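Local coordinates for putative PAS/PAC sensor protein (Nakamurella multipartita DSM 44233, PDB 6HMJ) that senses blue light through a flavin-bearing light-oxygen-voltage domain and mediates RNA binding and translational regulation, at residues G212-V217 / R297-S302; V199-D202 / A207-T210. All blocks are in the same frame, centred on the assembly; numbering follows the deposited sequence.

Contact 1: G212-V217 / R297-S302. With FMN (flavin mononucleotide), chain E.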
loop_
_atom_site.group_PDB
_atom_site.type_symbol
_atom_site.label_atom_id
_atom_site.label_comp_id
_atom_site.label_asym_id
_atom_site.label_seq_id
_atom_site.Cartn_x
_atom_site.Cartn_y
_atom_site.Cartn_z
ATOM N N GLY A 212 7.971 21.813 21.050
ATOM C CA GLY A 212 6.572 21.994 21.407
ATOM C C GLY A 212 6.220 23.458 21.566
ATOM O O GLY A 212 6.706 24.316 20.823
ATOM N N TRP A 213 5.374 23.749 22.549
ATOM C CA TRP A 213 4.885 25.109 22.755
ATOM C C TRP A 213 4.144 25.180 24.088
ATOM O O TRP A 213 3.948 24.172 24.774
ATOM C CB TRP A 213 3.979 25.551 21.602
ATOM C CG TRP A 213 3.050 24.479 21.102
ATOM C CD1 TRP A 213 3.200 23.728 19.974
ATOM C CD2 TRP A 213 1.829 24.039 21.717
ATOM N NE1 TRP A 213 2.150 22.850 19.845
ATOM C CE2 TRP A 213 1.296 23.021 20.903
ATOM C CE3 TRP A 213 1.138 24.408 22.875
ATOM C CZ2 TRP A 213 0.103 22.367 21.207
ATOM C CZ3 TRP A 213 -0.051 23.754 23.176
ATOM C CH2 TRP A 213 -0.552 22.746 22.345
ATOM N N THR A 214 3.735 26.398 24.443
ATOM C CA THR A 214 2.922 26.674 25.621
ATOM C C THR A 214 1.993 27.828 25.265
ATOM O O THR A 214 2.455 28.854 24.758
ATOM C CB THR A 214 3.790 27.040 26.835
ATOM O OG1 THR A 214 4.613 25.925 27.203
ATOM C CG2 THR A 214 2.926 27.437 28.022
ATOM N N VAL A 215 0.698 27.660 25.521
ATOM C CA VAL A 215 -0.296 28.667 25.148
ATOM C C VAL A 215 -1.282 28.858 26.288
ATOM O O VAL A 215 -1.467 27.969 27.130
ATOM C CB VAL A 215 -1.057 28.274 23.866
ATOM C CG1 VAL A 215 -0.091 28.072 22.714
ATOM C CG2 VAL A 215 -1.890 27.019 24.104
ATOM N N PRO A 216 -1.944 30.008 26.327
ATOM C CA PRO A 216 -2.950 30.270 27.362
ATOM C C PRO A 216 -4.254 29.552 27.029
ATOM O O PRO A 216 -4.385 28.890 26.000
ATOM C CB PRO A 216 -3.104 31.790 27.322
ATOM C CG PRO A 216 -2.802 32.153 25.918
ATOM C CD PRO A 216 -1.756 31.173 25.442
ATOM N N VAL A 217 -5.230 29.699 27.920
ATOM C CA VAL A 217 -6.530 29.054 27.778
ATOM C C VAL A 217 -7.570 30.125 27.483
ATOM O O VAL A 217 -7.654 31.134 28.195
ATOM C CB VAL A 217 -6.902 28.261 29.043
ATOM C CG1 VAL A 217 -8.327 27.741 28.948
ATOM C CG2 VAL A 217 -5.926 27.118 29.253
ATOM N N ARG A 297 10.913 25.262 29.108
ATOM C CA ARG A 297 10.814 25.231 30.562
ATOM C C ARG A 297 10.465 26.612 31.101
ATOM O O ARG A 297 9.586 26.760 31.958
ATOM C CB ARG A 297 12.128 24.752 31.187
ATOM C CG ARG A 297 12.740 23.492 30.578
ATOM C CD ARG A 297 13.355 22.575 31.636
ATOM N NE ARG A 297 13.896 23.305 32.781
ATOM C CZ ARG A 297 15.101 23.862 32.832
ATOM N NH1 ARG A 297 15.922 23.787 31.795
ATOM N NH2 ARG A 297 15.482 24.502 33.929
ATOM N N SER A 298 11.151 27.643 30.603
ATOM C CA SER A 298 10.911 28.999 31.079
ATOM C C SER A 298 9.470 29.427 30.839
ATOM O O SER A 298 8.867 30.100 31.683
ATOM C CB SER A 298 11.877 29.964 30.395
ATOM O OG SER A 298 11.668 31.290 30.845
ATOM N N ALA A 299 8.897 29.045 29.695
ATOM C CA ALA A 299 7.505 29.382 29.424
ATOM C C ALA A 299 6.583 28.771 30.468
ATOM O O ALA A 299 5.659 29.432 30.957
ATOM C CB ALA A 299 7.118 28.913 28.023
ATOM N N ILE A 300 6.830 27.515 30.837
ATOM C CA ILE A 300 6.012 26.857 31.851
ATOM C C ILE A 300 6.198 27.538 33.202
ATOM O O ILE A 300 5.224 27.865 33.890
ATOM C CB ILE A 300 6.358 25.359 31.917
ATOM C CG1 ILE A 300 6.124 24.699 30.552
ATOM C CG2 ILE A 300 5.530 24.672 32.987
ATOM C CD1 ILE A 300 6.738 23.317 30.416
ATOM N N ARG A 301 7.454 27.757 33.603
ATOM C CA ARG A 301 7.735 28.438 34.864
ATOM C C ARG A 301 7.004 29.771 34.950
ATOM O O ARG A 301 6.372 30.082 35.965
ATOM C CB ARG A 301 9.245 28.646 35.009
ATOM C CG ARG A 301 9.997 27.430 35.517
ATOM C CD ARG A 301 11.426 27.767 35.934
ATOM N NE ARG A 301 12.371 27.578 34.831
ATOM C CZ ARG A 301 12.835 28.541 34.037
ATOM N NH1 ARG A 301 12.457 29.802 34.203
ATOM N NH2 ARG A 301 13.688 28.235 33.069
ATOM N N SER A 302 7.071 30.569 33.883
ATOM C CA SER A 302 6.454 31.889 33.914
ATOM C C SER A 302 4.941 31.785 34.063
ATOM O O SER A 302 4.335 32.515 34.857
ATOM C CB SER A 302 6.819 32.663 32.647
ATOM O OG SER A 302 6.648 34.056 32.834
HETATM N N1 FMN E . 6.337 19.074 32.728
HETATM C C2 FMN E . 6.486 18.058 31.850
HETATM O O2 FMN E . 7.465 18.067 31.074
HETATM N N3 FMN E . 5.620 17.033 31.776
HETATM C C4 FMN E . 4.544 16.940 32.563
HETATM O O4 FMN E . 3.761 15.972 32.466
HETATM C C4A FMN E . 4.307 18.011 33.554
HETATM N N5 FMN E . 3.249 17.992 34.386
HETATM C C5A FMN E . 3.062 18.989 35.281
HETATM C C6 FMN E . 1.954 18.938 36.122
HETATM C C7 FMN E . 1.734 19.942 37.053
HETATM C C7M FMN E . 0.532 19.866 37.956
HETATM C C8 FMN E . 2.685 21.082 37.144
HETATM C C8M FMN E . 2.482 22.197 38.136
HETATM C C9 FMN E . 3.786 21.138 36.304
HETATM C C9A FMN E . 4.019 20.133 35.369
HETATM N N10 FMN E . 5.140 20.161 34.498
HETATM C C10 FMN E . 5.294 19.110 33.583
HETATM C "C1'" FMN E . 6.137 21.237 34.483
HETATM C "C2'" FMN E . 7.333 20.871 35.338
HETATM O "O2'" FMN E . 6.928 20.128 36.490
HETATM C "C3'" FMN E . 8.034 22.143 35.774
HETATM O "O3'" FMN E . 7.107 22.953 36.514
HETATM C "C4'" FMN E . 8.559 22.970 34.611
HETATM O "O4'" FMN E . 9.462 22.195 33.821
HETATM C "C5'" FMN E . 9.227 24.194 35.220
HETATM O "O5'" FMN E . 10.524 24.415 34.685
HETATM P P FMN E . 11.809 23.988 35.547
HETATM O O1P FMN E . 12.946 24.363 34.632
HETATM O O2P FMN E . 11.694 24.823 36.801
HETATM O O3P FMN E . 11.631 22.514 35.820
#
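T214 meets A299 and I300 through its own CB and OG1. CB of T214 faces CB of A299 at 4.0 Å, while OG1 of T214 reaches CG1 of I300 at 3.9 Å, the two side chains crossing at about a right angle. The torsion explains the choice of branch: with OG1 opposite the carbonyl carbon and next to the backbone N (chi1 -64°), the oxygen is brought over I300 and CG2 is left a little farther from A299. That oxygen is not stranded among the methyl and methylene groups, because its polar partner is the hydroxyl of T312 on the adjoining strand. The two backbones are close as well, with CA of T214 and CA of A299 6.5 Å apart, a spacing that the small side chain of A299 permits.

I300 divides its branches between strand and cofactor. CG1 takes the T214 side, whereas CG2 lies 3.8 Å from C1' of the flavin mononucleotide, against its ribityl chain. Farther round the helix, R297 and R301 both present guanidinium edges to the phosphate, whose phosphorus lies in the plane of each group. NE of R301 makes a long, weak hydrogen bond to O1P of the cofactor at 3.3 Å, though nearly straight at 164°. R297 approaches the same oxygen from NE and NH2, but the place of O1P is uncertain, so none of the three lengths is firm. Two positive groups edge-on to one phosphate are consistent with electrostatic anchoring of the flavin tail.

In this flavin-binding PAS fold, strand 213-216 lies at one margin of the antiparallel sheet, paired with strand 310-317 through backbone bonds of W213 with L313 and V215 with T311. Helix 294-305 packs over that margin, I300 also touching T312 and, on strand 323-334, L330.

Contact 2: V199-D202 / A207-T210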
loop_
_atom_site.group_PDB
_atom_site.type_symbol
_atom_site.label_atom_id
_atom_site.label_comp_id
_atom_site.label_asym_id
_atom_site.label_seq_id
_atom_site.Cartn_x
_atom_site.Cartn_y
_atom_site.Cartn_z
ATOM N N VAL A 199 9.510 4.419 9.859
ATOM C CA VAL A 199 9.882 3.784 8.599
ATOM C C VAL A 199 10.495 4.807 7.653
ATOM O O VAL A 199 11.515 4.546 7.007
ATOM C CB VAL A 199 8.660 3.094 7.964
ATOM C CG1 VAL A 199 8.968 2.679 6.531
ATOM C CG2 VAL A 199 8.251 1.884 8.788
ATOM N N PHE A 200 9.876 5.984 7.549
ATOM C CA PHE A 200 10.434 7.035 6.706
ATOM C C PHE A 200 11.829 7.437 7.176
ATOM O O PHE A 200 12.734 7.627 6.356
ATOM C CB PHE A 200 9.502 8.246 6.691
ATOM C CG PHE A 200 8.254 8.048 5.868
ATOM C CD1 PHE A 200 8.315 7.455 4.614
ATOM C CD2 PHE A 200 7.018 8.448 6.352
ATOM C CE1 PHE A 200 7.175 7.273 3.860
ATOM C CE2 PHE A 200 5.871 8.266 5.602
ATOM C CZ PHE A 200 5.950 7.678 4.356
ATOM N N THR A 201 12.025 7.570 8.490
ATOM C CA THR A 201 13.334 7.977 8.993
ATOM C C THR A 201 14.356 6.856 8.847
ATOM O O THR A 201 15.533 7.119 8.579
ATOM C CB THR A 201 13.228 8.423 10.449
ATOM O OG1 THR A 201 12.780 7.326 11.251
ATOM C CG2 THR A 201 12.250 9.582 10.577
ATOM N N ASP A 202 13.932 5.602 9.029
ATOM C CA ASP A 202 14.835 4.482 8.796
ATOM C C ASP A 202 15.331 4.441 7.356
ATOM O O ASP A 202 16.390 3.863 7.092
ATOM C CB ASP A 202 14.148 3.156 9.131
ATOM C CG ASP A 202 14.022 2.919 10.621
ATOM O OD1 ASP A 202 14.620 3.681 11.413
ATOM O OD2 ASP A 202 13.322 1.957 10.999
ATOM N N ALA A 207 14.632 13.162 10.894
ATOM C CA ALA A 207 13.800 12.855 12.045
ATOM C C ALA A 207 12.748 13.945 12.245
ATOM O O ALA A 207 12.979 15.111 11.915
ATOM C CB ALA A 207 14.655 12.724 13.302
ATOM N N PRO A 208 11.581 13.593 12.788
ATOM C CA PRO A 208 10.560 14.614 13.043
ATOM C C PRO A 208 11.062 15.676 14.007
ATOM O O PRO A 208 12.063 15.506 14.708
ATOM C CB PRO A 208 9.397 13.816 13.652
ATOM C CG PRO A 208 9.631 12.405 13.230
ATOM C CD PRO A 208 11.117 12.247 13.170
ATOM N N SER A 209 10.347 16.797 14.031
ATOM C CA SER A 209 10.682 17.873 14.947
ATOM C C SER A 209 10.432 17.435 16.389
ATOM O O SER A 209 9.694 16.484 16.663
ATOM C CB SER A 209 9.866 19.124 14.622
ATOM O OG SER A 209 10.028 20.110 15.624
ATOM N N THR A 210 11.067 18.148 17.319
ATOM C CA THR A 210 10.963 17.860 18.743
ATOM C C THR A 210 10.439 19.045 19.545
ATOM O O THR A 210 10.192 18.902 20.748
ATOM C CB THR A 210 12.337 17.420 19.278
ATOM O OG1 THR A 210 12.659 16.125 18.750
ATOM C CG2 THR A 210 12.362 17.343 20.793
#
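The backbones of T201 and A207 come within 5.8 Å of each other, CA to CA, where the last turn of helix 192-202 is met, after a short excursion, by a chain that is extended from A207 to S209. T201 carries the contact with one methyl group: its CG2 sits 3.9 Å from CA of A207 and equally 3.9 Å from CD of P208, so the methyl spans the junction between the two residues. The T201 and P208 side chains cross at about a right angle, the proline offering its CD corner. A chi1 of 62° sends CG2 opposite the carbonyl carbon and out to the loop, while OG1 turns back over the helix to hydrogen-bond O of T198. The hydroxyl is thus used within its own helix, and the touch across the segments is purely nonpolar and small, 75 Å² in all, at the surface.

P208 has further neighbours in E355 and Q358 of helix 351-372, and O of S209 accepts a hydrogen bond from NE2 of Q358. The chain leaving helix 192-202 is thereby pinned against helix 351-372 at P208 and S209 before it enters strand 213-216.

How the contacts relate
The two contacts follow one another along the chain, which leaves helix 192-202, passes through 207-210 and continues after one residue into 212-217. Their centres are about 25 Å apart, and beyond this continuity of sequence they do not touch. Contact 1 contributes R297, I300 and R301 to the flavin pocket, where I300 lies about 5 Å from Q288 and about 8 Å from N316, measured between side chains; contact 2 lies far from the flavin and its binding residues. Contact 1 is also farther out from the centre of the chain, about 38 Å against 16 Å between centres. Residues 207-217 therefore form a covalent path between the helical region and the flavin-binding domain.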